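Local atomic coordinates of cellulosomal-scaffolding protein A (Clostridium thermocellum, PDB entry 4B9F), a protein that probably anchors the cellulosome scaffold to crystalline cellulose through its calcium-containing family 3a carbohydrate-binding module. Residues 6-11 against 127-132; 11-16 against 120-125. All blocks are in the same frame, centred on the assembly; numbering follows the deposited sequence.

Contact 1: residues 6-11 against 127-132; sequences FYNSNP and YSFKSA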
# COMPACT_ATOMS: atom_id res chain seq x y z
N PHE A 6 -1.42 -8.16 -2.98
CA PHE A 6 -0.52 -7.11 -3.40
C PHE A 6 0.18 -7.45 -4.70
O PHE A 6 0.44 -8.62 -4.98
CB PHE A 6 0.55 -6.90 -2.31
CG PHE A 6 1.51 -5.83 -2.67
CD1 PHE A 6 1.17 -4.50 -2.47
CD2 PHE A 6 2.71 -6.12 -3.31
CE1 PHE A 6 2.00 -3.49 -2.88
CE2 PHE A 6 3.56 -5.12 -3.72
CZ PHE A 6 3.20 -3.80 -3.51
N TYR A 7 0.50 -6.42 -5.49
CA TYR A 7 1.54 -6.54 -6.52
C TYR A 7 1.99 -5.15 -6.95
O TYR A 7 1.29 -4.16 -6.69
CB TYR A 7 1.10 -7.37 -7.74
CG TYR A 7 0.10 -6.71 -8.67
CD1 TYR A 7 -1.19 -6.40 -8.24
CD2 TYR A 7 0.42 -6.45 -10.00
CE1 TYR A 7 -2.12 -5.81 -9.11
CE2 TYR A 7 -0.49 -5.87 -10.87
CZ TYR A 7 -1.76 -5.55 -10.42
OH TYR A 7 -2.67 -4.98 -11.30
N ASN A 8 3.16 -5.08 -7.59
CA ASN A 8 3.63 -3.85 -8.24
C ASN A 8 3.23 -3.89 -9.70
O ASN A 8 3.53 -4.86 -10.40
CB ASN A 8 5.15 -3.74 -8.15
CG ASN A 8 5.61 -3.44 -6.74
OD1 ASN A 8 5.76 -4.34 -5.92
ND2 ASN A 8 5.81 -2.16 -6.45
N SER A 9 2.55 -2.86 -10.17
CA SER A 9 2.06 -2.91 -11.54
C SER A 9 3.16 -2.71 -12.58
O SER A 9 3.07 -3.24 -13.69
CB SER A 9 0.93 -1.91 -11.75
OG SER A 9 1.39 -0.59 -11.50
N ASN A 10 4.20 -1.96 -12.22
CA ASN A 10 5.32 -1.72 -13.14
C ASN A 10 6.59 -2.38 -12.62
O ASN A 10 7.12 -1.97 -11.60
CB ASN A 10 5.53 -0.23 -13.39
CG ASN A 10 5.91 0.51 -12.14
OD1 ASN A 10 5.33 0.29 -11.08
ND2 ASN A 10 6.89 1.41 -12.26
N PRO A 11 7.06 -3.41 -13.33
CA PRO A 11 8.16 -4.22 -12.80
C PRO A 11 9.56 -3.80 -13.21
O PRO A 11 10.50 -4.48 -12.79
CB PRO A 11 7.85 -5.61 -13.36
CG PRO A 11 7.19 -5.33 -14.66
CD PRO A 11 6.37 -4.08 -14.45
N TYR A 127 12.40 -4.40 -0.29
CA TYR A 127 11.81 -5.54 0.42
C TYR A 127 10.40 -5.90 -0.04
O TYR A 127 10.09 -7.08 -0.25
CB TYR A 127 11.82 -5.22 1.91
CG TYR A 127 11.20 -6.24 2.85
CD1 TYR A 127 11.91 -7.36 3.28
CD2 TYR A 127 9.93 -6.04 3.40
CE1 TYR A 127 11.37 -8.25 4.19
CE2 TYR A 127 9.38 -6.94 4.31
CZ TYR A 127 10.11 -8.05 4.69
OH TYR A 127 9.59 -8.93 5.62
N SER A 128 9.53 -4.91 -0.22
CA SER A 128 8.13 -5.19 -0.52
C SER A 128 7.83 -5.46 -2.00
O SER A 128 6.72 -5.86 -2.33
CB SER A 128 7.23 -4.07 -0.03
OG SER A 128 7.23 -3.99 1.38
N PHE A 129 8.79 -5.21 -2.88
CA PHE A 129 8.53 -5.31 -4.31
C PHE A 129 8.10 -6.72 -4.70
O PHE A 129 8.74 -7.69 -4.29
CB PHE A 129 9.78 -4.91 -5.09
CG PHE A 129 9.63 -5.07 -6.58
CD1 PHE A 129 8.94 -4.14 -7.34
CD2 PHE A 129 10.19 -6.16 -7.23
CE1 PHE A 129 8.81 -4.29 -8.72
CE2 PHE A 129 10.06 -6.32 -8.60
CZ PHE A 129 9.37 -5.38 -9.34
N LYS A 130 7.03 -6.81 -5.48
CA LYS A 130 6.52 -8.10 -5.95
C LYS A 130 5.98 -7.95 -7.37
O LYS A 130 4.93 -7.34 -7.59
CB LYS A 130 5.39 -8.58 -5.04
CG LYS A 130 4.82 -9.95 -5.38
CD LYS A 130 5.91 -11.00 -5.39
CE LYS A 130 5.35 -12.40 -5.56
NZ LYS A 130 6.44 -13.41 -5.68
N SER A 131 6.70 -8.50 -8.33
CA SER A 131 6.21 -8.51 -9.70
C SER A 131 5.27 -9.68 -9.85
O SER A 131 5.61 -10.82 -9.53
CB SER A 131 7.37 -8.62 -10.69
OG SER A 131 6.87 -8.62 -12.02
N ALA A 132 4.07 -9.40 -10.33
CA ALA A 132 3.07 -10.43 -10.57
C ALA A 132 2.11 -9.85 -11.58
O ALA A 132 2.06 -8.63 -11.76
CB ALA A 132 2.34 -10.78 -9.28
O HOH W 1 4.60 -6.72 -12.05

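Contact 2: residues 11-16 against 120-125; sequences PSDTTN and NYTQSN. With CA (calcium ion), chain C.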
# COMPACT_ATOMS: atom_id res chain seq x y z
N PRO A 11 7.06 -3.41 -13.33
CA PRO A 11 8.16 -4.22 -12.80
C PRO A 11 9.56 -3.80 -13.21
O PRO A 11 10.50 -4.48 -12.79
CB PRO A 11 7.85 -5.61 -13.36
CG PRO A 11 7.19 -5.33 -14.66
CD PRO A 11 6.37 -4.08 -14.45
N SER A 12 9.73 -2.75 -14.00
CA SER A 12 11.06 -2.33 -14.44
C SER A 12 11.99 -2.07 -13.26
O SER A 12 11.61 -1.40 -12.29
CB SER A 12 10.99 -1.08 -15.30
OG SER A 12 10.25 -1.34 -16.47
N ASP A 13 13.21 -2.57 -13.34
CA ASP A 13 14.14 -2.40 -12.24
C ASP A 13 14.43 -0.92 -11.98
O ASP A 13 14.40 -0.46 -10.84
CB ASP A 13 15.44 -3.16 -12.50
CG ASP A 13 16.37 -3.13 -11.31
OD1 ASP A 13 15.87 -3.24 -10.17
OD2 ASP A 13 17.59 -3.01 -11.51
N THR A 14 14.72 -0.18 -13.04
CA THR A 14 14.94 1.26 -12.92
C THR A 14 13.67 1.99 -13.32
O THR A 14 13.13 1.77 -14.41
CB THR A 14 16.10 1.71 -13.82
OG1 THR A 14 17.28 0.97 -13.47
CG2 THR A 14 16.37 3.19 -13.65
N THR A 15 13.18 2.84 -12.44
CA THR A 15 11.91 3.53 -12.70
C THR A 15 11.86 4.82 -11.90
O THR A 15 12.45 4.90 -10.83
CB THR A 15 10.71 2.63 -12.31
OG1 THR A 15 9.49 3.30 -12.63
CG2 THR A 15 10.73 2.30 -10.82
N ASN A 16 11.16 5.83 -12.41
CA ASN A 16 10.96 7.05 -11.63
C ASN A 16 9.64 7.07 -10.86
O ASN A 16 9.30 8.05 -10.21
CB ASN A 16 11.16 8.32 -12.47
CG ASN A 16 10.10 8.50 -13.55
OD1 ASN A 16 9.03 7.90 -13.52
ND2 ASN A 16 10.40 9.37 -14.51
N ASN A 120 15.55 8.55 -10.45
CA ASN A 120 15.26 7.12 -10.50
C ASN A 120 15.33 6.38 -9.17
O ASN A 120 16.08 6.75 -8.27
CB ASN A 120 16.16 6.42 -11.51
CG ASN A 120 15.79 6.75 -12.94
OD1 ASN A 120 14.64 7.08 -13.23
ND2 ASN A 120 16.75 6.63 -13.85
N TYR A 121 14.51 5.34 -9.09
CA TYR A 121 14.60 4.30 -8.08
C TYR A 121 15.11 3.02 -8.73
O TYR A 121 14.99 2.82 -9.96
CB TYR A 121 13.22 3.95 -7.56
CG TYR A 121 12.46 5.00 -6.80
CD1 TYR A 121 12.74 5.27 -5.46
CD2 TYR A 121 11.40 5.68 -7.40
CE1 TYR A 121 11.99 6.21 -4.74
CE2 TYR A 121 10.66 6.62 -6.71
CZ TYR A 121 10.95 6.87 -5.38
OH TYR A 121 10.20 7.79 -4.69
N THR A 122 15.61 2.12 -7.89
CA THR A 122 15.96 0.76 -8.27
C THR A 122 15.04 -0.16 -7.46
O THR A 122 15.02 -0.06 -6.24
CB THR A 122 17.41 0.46 -7.88
OG1 THR A 122 18.28 1.27 -8.68
CG2 THR A 122 17.74 -1.01 -8.07
N GLN A 123 14.29 -1.03 -8.13
CA GLN A 123 13.32 -1.85 -7.41
C GLN A 123 13.86 -3.17 -6.89
O GLN A 123 13.25 -3.79 -6.03
CB GLN A 123 12.06 -2.07 -8.25
CG GLN A 123 11.42 -0.76 -8.71
CD GLN A 123 9.96 -0.94 -9.06
OE1 GLN A 123 9.08 -0.84 -8.19
NE2 GLN A 123 9.68 -1.21 -10.32
N SER A 124 15.02 -3.59 -7.40
CA SER A 124 15.57 -4.90 -7.06
C SER A 124 16.06 -4.97 -5.61
O SER A 124 16.31 -6.05 -5.10
CB SER A 124 16.73 -5.25 -7.99
OG SER A 124 17.83 -4.38 -7.77
N ASN A 125 16.22 -3.82 -4.97
CA ASN A 125 16.66 -3.77 -3.57
C ASN A 125 15.56 -3.23 -2.65
O ASN A 125 15.85 -2.57 -1.65
CB ASN A 125 17.96 -2.96 -3.43
CG ASN A 125 17.82 -1.53 -3.91
OD1 ASN A 125 16.75 -1.13 -4.36
ND2 ASN A 125 18.90 -0.76 -3.81
CA CA C . 15.41 0.87 -4.06
O HOH W 2 19.19 -3.98 -9.86
O HOH W 3 18.39 0.19 -11.19
O HOH W 4 13.28 1.88 -4.88

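Contact 1: residues 6-11 against 127-132
Asn8 carries its CG anti to its own carbonyl carbon (chi1 -71°), and Phe129 holds its CG anti to the backbone N (chi1 176°), which brings the two side chains together with Asn8 CG 3.5 Å from Phe129 CD1. The carboxamide of Asn8 crosses the CD1-CE1 side of the ring obliquely, the two planes 37° apart. The amide oxygen looks past the ring to the backbone: Lys130 N donates to Asn8 OD1 at 2.8 Å, nearly straight at the hydrogen. In return Asn8 N donates to Lys130 O at 2.9 Å, so one asparagine grips both polar backbone atoms of Lys130. Its ND2 is held by the hydroxyl of Tyr41. Beyond this pair, a water donates to Asn8 O (2.7 Å) and to Ala132 O and accepts from Ser131 OG, linking the two carbonyls with the serine hydroxyl. Apolar contacts complete the contact: Tyr7 CB meets Ala132 CB at 3.9 Å, the edge of the Phe6 ring meets Lys130 CB, and Pro11 CA lies in plane at the edge of the Phe129 ring. In the fold, the end of strand 2-8 and the residues after it are thus fastened to the irregular loop between strands 121-122 and 136-137. Ser128 OG hydrogen-bonds Gln140 O and Tyr42 N, the latter in strand 37-43, and Phe6 packs against Phe22 of strand 20-26.

Contact 2: residues 11-16 against 120-125
A two-stranded antiparallel ribbon, strand 14-15 against strand 121-122, runs at the protein surface into the calcium site. Thr15 and Tyr121 form its hydrogen-bonded pair, with Tyr121 N to Thr15 O at 2.7 Å and Thr15 N to Tyr121 O at 3.1 Å; Thr14 and Thr122 are the non-hydrogen-bonded pair, and a water joins Thr14 OG1 to Thr122 OG1. Past the ribbon, Gln123 N donates to Asp13 O (2.8 Å). The Gln123 side chain, extended beyond CG, reaches across to the 11-13 segment, where NE2 donates almost straight to Ser12 O at 2.8 Å, the acceptor lying in the amide plane; Thr15 CG2 packs against the same amide. With CG anti to its backbone N (chi1 -173°), Asp13 sets its carboxylate beside the Thr122 methyl, CG2 being 3.6 Å from Asp13 OD1. That oxygen takes a weak bond from Ser124 N. Thr122 O and Asn125 OD1 each bind calcium at 2.4 Å, with Thr44, Asp46 and Asp126 completing the protein ligands. Such a site, built from backbone and side-chain oxygens of the 44-46 and 122-126 regions, is characteristic of the calcium-binding beta-sandwich of family 3 carbohydrate-binding modules.

From the N terminus, the end of strand 2-8 and the residues after it form the first side of contact 1, and the chain passes through Pro11, shared by both contacts, straight into strand 14-15 of contact 2. It then builds most of both large antiparallel sheets before returning at 120-125, which closes the inner loop, and at 127-132, which closes the outer one; contact 2 is therefore nested within contact 1. Their centres lie about 11 Å apart and they touch: Gln123 NE2 approaches Asn10 O at 3.0 Å, a probable hydrogen bond. Together they tie the end of strand 2-8 and the ribbon strand 14-15 to the calcium-binding segment and to the loop leading to strand 136-137.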